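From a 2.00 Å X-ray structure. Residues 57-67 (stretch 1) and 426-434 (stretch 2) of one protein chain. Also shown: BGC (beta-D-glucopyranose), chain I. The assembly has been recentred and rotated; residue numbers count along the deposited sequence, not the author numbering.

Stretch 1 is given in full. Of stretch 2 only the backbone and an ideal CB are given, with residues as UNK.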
# COMPACT_ATOMS: atom_id res chain seq x y z
N MET A 57 -0.37 17.00 -4.20
CA MET A 57 -1.19 15.80 -4.35
C MET A 57 -0.47 14.75 -5.19
O MET A 57 0.20 15.09 -6.16
CB MET A 57 -2.53 16.14 -5.01
CG MET A 57 -3.39 17.10 -4.20
SD MET A 57 -3.83 16.45 -2.57
CE MET A 57 -4.63 14.91 -2.99
N SER A 58 -0.66 13.47 -4.83
CA SER A 58 -0.14 12.35 -5.59
C SER A 58 -0.86 12.27 -6.94
O SER A 58 -2.01 12.66 -7.06
CB SER A 58 -0.25 11.04 -4.85
OG SER A 58 -1.60 10.65 -4.68
N TYR A 59 -0.11 11.80 -7.95
CA TYR A 59 -0.66 11.14 -9.12
C TYR A 59 -0.50 9.63 -8.92
O TYR A 59 0.48 9.22 -8.31
CB TYR A 59 0.12 11.51 -10.39
CG TYR A 59 0.08 12.97 -10.77
CD1 TYR A 59 -1.12 13.59 -11.08
CD2 TYR A 59 1.24 13.72 -10.82
CE1 TYR A 59 -1.16 14.93 -11.42
CE2 TYR A 59 1.22 15.06 -11.17
CZ TYR A 59 0.02 15.66 -11.47
OH TYR A 59 -0.01 16.98 -11.82
N ASP A 60 -1.41 8.83 -9.49
CA ASP A 60 -1.28 7.38 -9.46
C ASP A 60 0.13 6.98 -9.91
O ASP A 60 0.75 6.07 -9.34
CB ASP A 60 -2.32 6.70 -10.35
CG ASP A 60 -2.17 5.18 -10.40
OD1 ASP A 60 -2.09 4.57 -9.33
OD2 ASP A 60 -2.13 4.64 -11.52
N GLY A 61 0.63 7.66 -10.94
CA GLY A 61 1.96 7.44 -11.47
C GLY A 61 2.09 7.99 -12.88
O GLY A 61 1.41 8.94 -13.24
N THR A 62 2.95 7.38 -13.68
CA THR A 62 3.17 7.83 -15.05
C THR A 62 3.67 6.68 -15.92
O THR A 62 4.40 5.79 -15.47
CB THR A 62 4.16 9.01 -15.11
OG1 THR A 62 4.28 9.42 -16.47
CG2 THR A 62 5.54 8.65 -14.60
N ASN A 63 3.28 6.74 -17.20
CA ASN A 63 3.87 5.91 -18.24
C ASN A 63 5.30 6.40 -18.49
O ASN A 63 5.61 7.58 -18.30
CB ASN A 63 3.06 5.98 -19.53
CG ASN A 63 1.65 5.47 -19.36
OD1 ASN A 63 1.43 4.27 -19.48
ND2 ASN A 63 0.72 6.37 -19.10
N ILE A 64 6.15 5.48 -18.93
CA ILE A 64 7.48 5.81 -19.40
C ILE A 64 7.62 5.24 -20.82
O ILE A 64 6.98 4.23 -21.16
CB ILE A 64 8.57 5.31 -18.43
CG1 ILE A 64 8.57 3.78 -18.26
CG2 ILE A 64 8.43 6.01 -17.10
CD1 ILE A 64 9.57 3.26 -17.25
N ASP A 65 8.45 5.90 -21.63
CA ASP A 65 8.60 5.57 -23.03
C ASP A 65 9.17 4.15 -23.17
O ASP A 65 10.14 3.77 -22.51
CB ASP A 65 9.47 6.61 -23.75
CG ASP A 65 9.60 6.35 -25.24
OD1 ASP A 65 8.70 6.78 -25.97
OD2 ASP A 65 10.58 5.69 -25.64
N TRP A 66 8.56 3.38 -24.08
CA TRP A 66 8.92 2.00 -24.33
C TRP A 66 10.43 1.84 -24.56
O TRP A 66 11.03 0.90 -24.05
CB TRP A 66 8.13 1.45 -25.51
CG TRP A 66 8.47 0.01 -25.76
CD1 TRP A 66 9.27 -0.50 -26.75
CD2 TRP A 66 8.07 -1.10 -24.95
NE1 TRP A 66 9.36 -1.86 -26.63
CE2 TRP A 66 8.64 -2.26 -25.53
CE3 TRP A 66 7.28 -1.24 -23.80
CZ2 TRP A 66 8.43 -3.53 -25.00
CZ3 TRP A 66 7.09 -2.49 -23.28
CH2 TRP A 66 7.65 -3.62 -23.87
N VAL A 67 11.03 2.75 -25.33
CA VAL A 67 12.43 2.67 -25.71
C VAL A 67 13.31 3.40 -24.69
O VAL A 67 14.30 2.84 -24.24
CB VAL A 67 12.66 3.20 -27.14
CG1 VAL A 67 14.15 3.29 -27.48
CG2 VAL A 67 11.91 2.36 -28.17
N UNK A 426 6.84 -9.30 -22.41
CA UNK A 426 6.18 -8.02 -22.26
C UNK A 426 6.42 -7.41 -20.89
O UNK A 426 6.68 -8.12 -19.92
CB UNK A 426 4.68 -8.17 -22.51
N UNK A 427 6.30 -6.08 -20.82
CA UNK A 427 6.53 -5.31 -19.62
C UNK A 427 5.47 -4.19 -19.56
O UNK A 427 5.04 -3.69 -20.61
CB UNK A 427 7.95 -4.74 -19.60
N UNK A 428 5.05 -3.84 -18.34
CA UNK A 428 4.24 -2.65 -18.11
C UNK A 428 5.18 -1.45 -17.95
O UNK A 428 5.82 -1.30 -16.91
CB UNK A 428 3.35 -2.82 -16.88
N UNK A 429 5.29 -0.63 -19.00
CA UNK A 429 6.23 0.50 -19.01
C UNK A 429 5.58 1.66 -18.26
O UNK A 429 5.07 2.62 -18.86
CB UNK A 429 6.60 0.91 -20.44
N UNK A 430 5.54 1.51 -16.94
CA UNK A 430 4.71 2.30 -16.08
C UNK A 430 5.35 2.38 -14.69
O UNK A 430 6.09 1.47 -14.29
CB UNK A 430 3.30 1.71 -16.01
N UNK A 431 5.08 3.49 -13.99
CA UNK A 431 5.41 3.66 -12.58
C UNK A 431 4.12 3.97 -11.81
O UNK A 431 3.37 4.82 -12.25
CB UNK A 431 6.45 4.77 -12.39
N UNK A 432 3.90 3.31 -10.67
CA UNK A 432 2.83 3.69 -9.75
C UNK A 432 3.34 3.63 -8.31
O UNK A 432 4.29 2.90 -8.01
CB UNK A 432 1.61 2.78 -9.93
N UNK A 433 2.68 4.39 -7.42
CA UNK A 433 2.95 4.33 -5.98
C UNK A 433 2.78 2.89 -5.49
O UNK A 433 3.63 2.39 -4.75
CB UNK A 433 2.02 5.27 -5.21
N UNK A 434 1.67 2.26 -5.90
CA UNK A 434 1.29 0.92 -5.46
C UNK A 434 2.41 -0.10 -5.76
O UNK A 434 2.71 -0.94 -4.91
CB UNK A 434 -0.01 0.49 -6.14
C2 BGC I . -6.50 1.48 -11.52
C3 BGC I . -5.17 1.82 -12.21
C4 BGC I . -4.03 2.08 -11.20
C5 BGC I . -4.01 0.97 -10.14
C6 BGC I . -2.96 1.20 -9.05
C1 BGC I . -6.29 0.40 -10.46
O1 BGC I . -7.49 0.06 -9.75
O2 BGC I . -7.40 0.98 -12.49
O3 BGC I . -5.32 2.95 -13.07
O4 BGC I . -2.75 2.19 -11.85
O5 BGC I . -5.30 0.85 -9.54
O6 BGC I . -3.30 2.37 -8.31

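Stretch 2 runs antiparallel to strand 61–64, its residues 430–432 pairing with it at an angle of 167° between the strand directions. The reasoning below follows the chain from 426.

Position 426 has an extended backbone (-161/156), and its ideal CB finds nothing of stretch 1 nearby. Stretch 1 leaves the choice open; the residue is Gly426.

At 427 the CA-to-CB bond points toward stretch 1, and the ideal CB lies 4.4 Å from CZ3 of Trp66. An indole offers carbon here, so an apolar side chain of modest size would suit, valine, isoleucine or leucine among them, and the extended backbone favours a beta-branched one. The residue is Val427, whose CB keeps that 4.4 Å distance to Trp66 CZ3, while its carbonyl O lies at the ring edge, 3.6 Å from the same CZ3 atom.

Position 428 points away, so stretch 1 sets no demand; it is Ser428, with OG hydrogen-bonded elsewhere in the structure.

Position 429 points toward stretch 1 and is tightly hemmed: its ideal CB is 3.4 Å from Ile64 O and 4.0 Å from Trp66 CE3. A small side chain, alanine or perhaps serine, is the natural expectation. Ala429 fills the site, its CB 4.2 Å from Ile64 CG1 and 4.0 Å from Trp66 CE3. Its O accepts a nearly straight hydrogen bond from Ile64 N (3.1 Å, 173°).

Position 430 pairs with Asn63, and both side chains lie on the same face of the sheet. The ideal CB is 4.7 Å from Asn63 OD1, which could invite a polar donor, but a branched aliphatic chain could equally cover the backbone. The residue is Leu430; its CD1 packs 3.5 Å from Thr62 O and 3.6 Å from Asn63 OD1. The amide oxygen is instead served by a water, 2.6 Å from Asn63 OD1, which also reaches Ala429 O.

Position 431 lies across from Thr62, on its face of the sheet, where Thr62 CG2 and Ile64 CG2 offer methyl groups. Valine, isoleucine, leucine or methionine would fit. Leu431 places CD1 3.8 Å from both Thr62 CG2 and Ile64 CG2, while its backbone makes two hydrogen bonds with Thr62: N to Thr62 O (2.8 Å), and O from Thr62 N (3.0 Å).

Position 432 is opposite Gly61, whose missing side chain permits a CA–CA approach of 4.2 Å; an ideal CB on Gly61 would lie 1.7 Å from Leu431 O. With helical angles following, serine, threonine, aspartate or asparagine would suit as a cap. Thr432 caps a backbone N just past the stretch, and its CG2 rests 3.7 Å from Asp60 OD2.

At 433 the CB leaves sideways, yet Tyr59 O lies within reach of a long side chain bearing a donor. Trp433 brings NE1 to 2.9 Å from Tyr59 O, and its N donates to Asp60 O (3.2 Å).

Position 434 leaves room for a polar group: Asp434 shares a water with Asp60, its OD1 and Asp60 OD1 each 2.7 Å from the water oxygen.

Stretch 2 426-434: GVSALLTWD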
# COMPACT_ATOMS: atom_id res chain seq x y z
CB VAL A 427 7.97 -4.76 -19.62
CG1 VAL A 427 8.16 -3.60 -18.67
CG2 VAL A 427 9.00 -5.84 -19.33
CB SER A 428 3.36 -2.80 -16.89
OG SER A 428 2.49 -1.69 -16.76
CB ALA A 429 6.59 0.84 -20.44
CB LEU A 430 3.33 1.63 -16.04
CG LEU A 430 2.25 2.34 -15.23
CD1 LEU A 430 1.78 3.59 -15.95
CD2 LEU A 430 1.07 1.41 -14.96
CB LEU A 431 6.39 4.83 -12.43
CG LEU A 431 7.53 4.92 -13.43
CD1 LEU A 431 8.20 6.28 -13.33
CD2 LEU A 431 8.54 3.80 -13.24
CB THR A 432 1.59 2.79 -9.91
OG1 THR A 432 1.93 1.46 -9.51
CG2 THR A 432 1.04 2.77 -11.32
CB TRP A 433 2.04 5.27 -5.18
CG TRP A 433 2.36 6.72 -5.38
CD1 TRP A 433 1.90 7.52 -6.37
CD2 TRP A 433 3.23 7.53 -4.56
NE1 TRP A 433 2.41 8.78 -6.23
CE2 TRP A 433 3.22 8.82 -5.14
CE3 TRP A 433 3.99 7.30 -3.42
CZ2 TRP A 433 3.97 9.87 -4.60
CZ3 TRP A 433 4.73 8.34 -2.89
CH2 TRP A 433 4.73 9.60 -3.48
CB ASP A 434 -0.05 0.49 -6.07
CG ASP A 434 -1.28 1.05 -5.37
OD1 ASP A 434 -1.40 2.27 -5.30
OD2 ASP A 434 -2.14 0.26 -4.94
O HOH W 1 -0.45 3.69 -7.35
O HOH W 2 2.87 2.51 -20.81
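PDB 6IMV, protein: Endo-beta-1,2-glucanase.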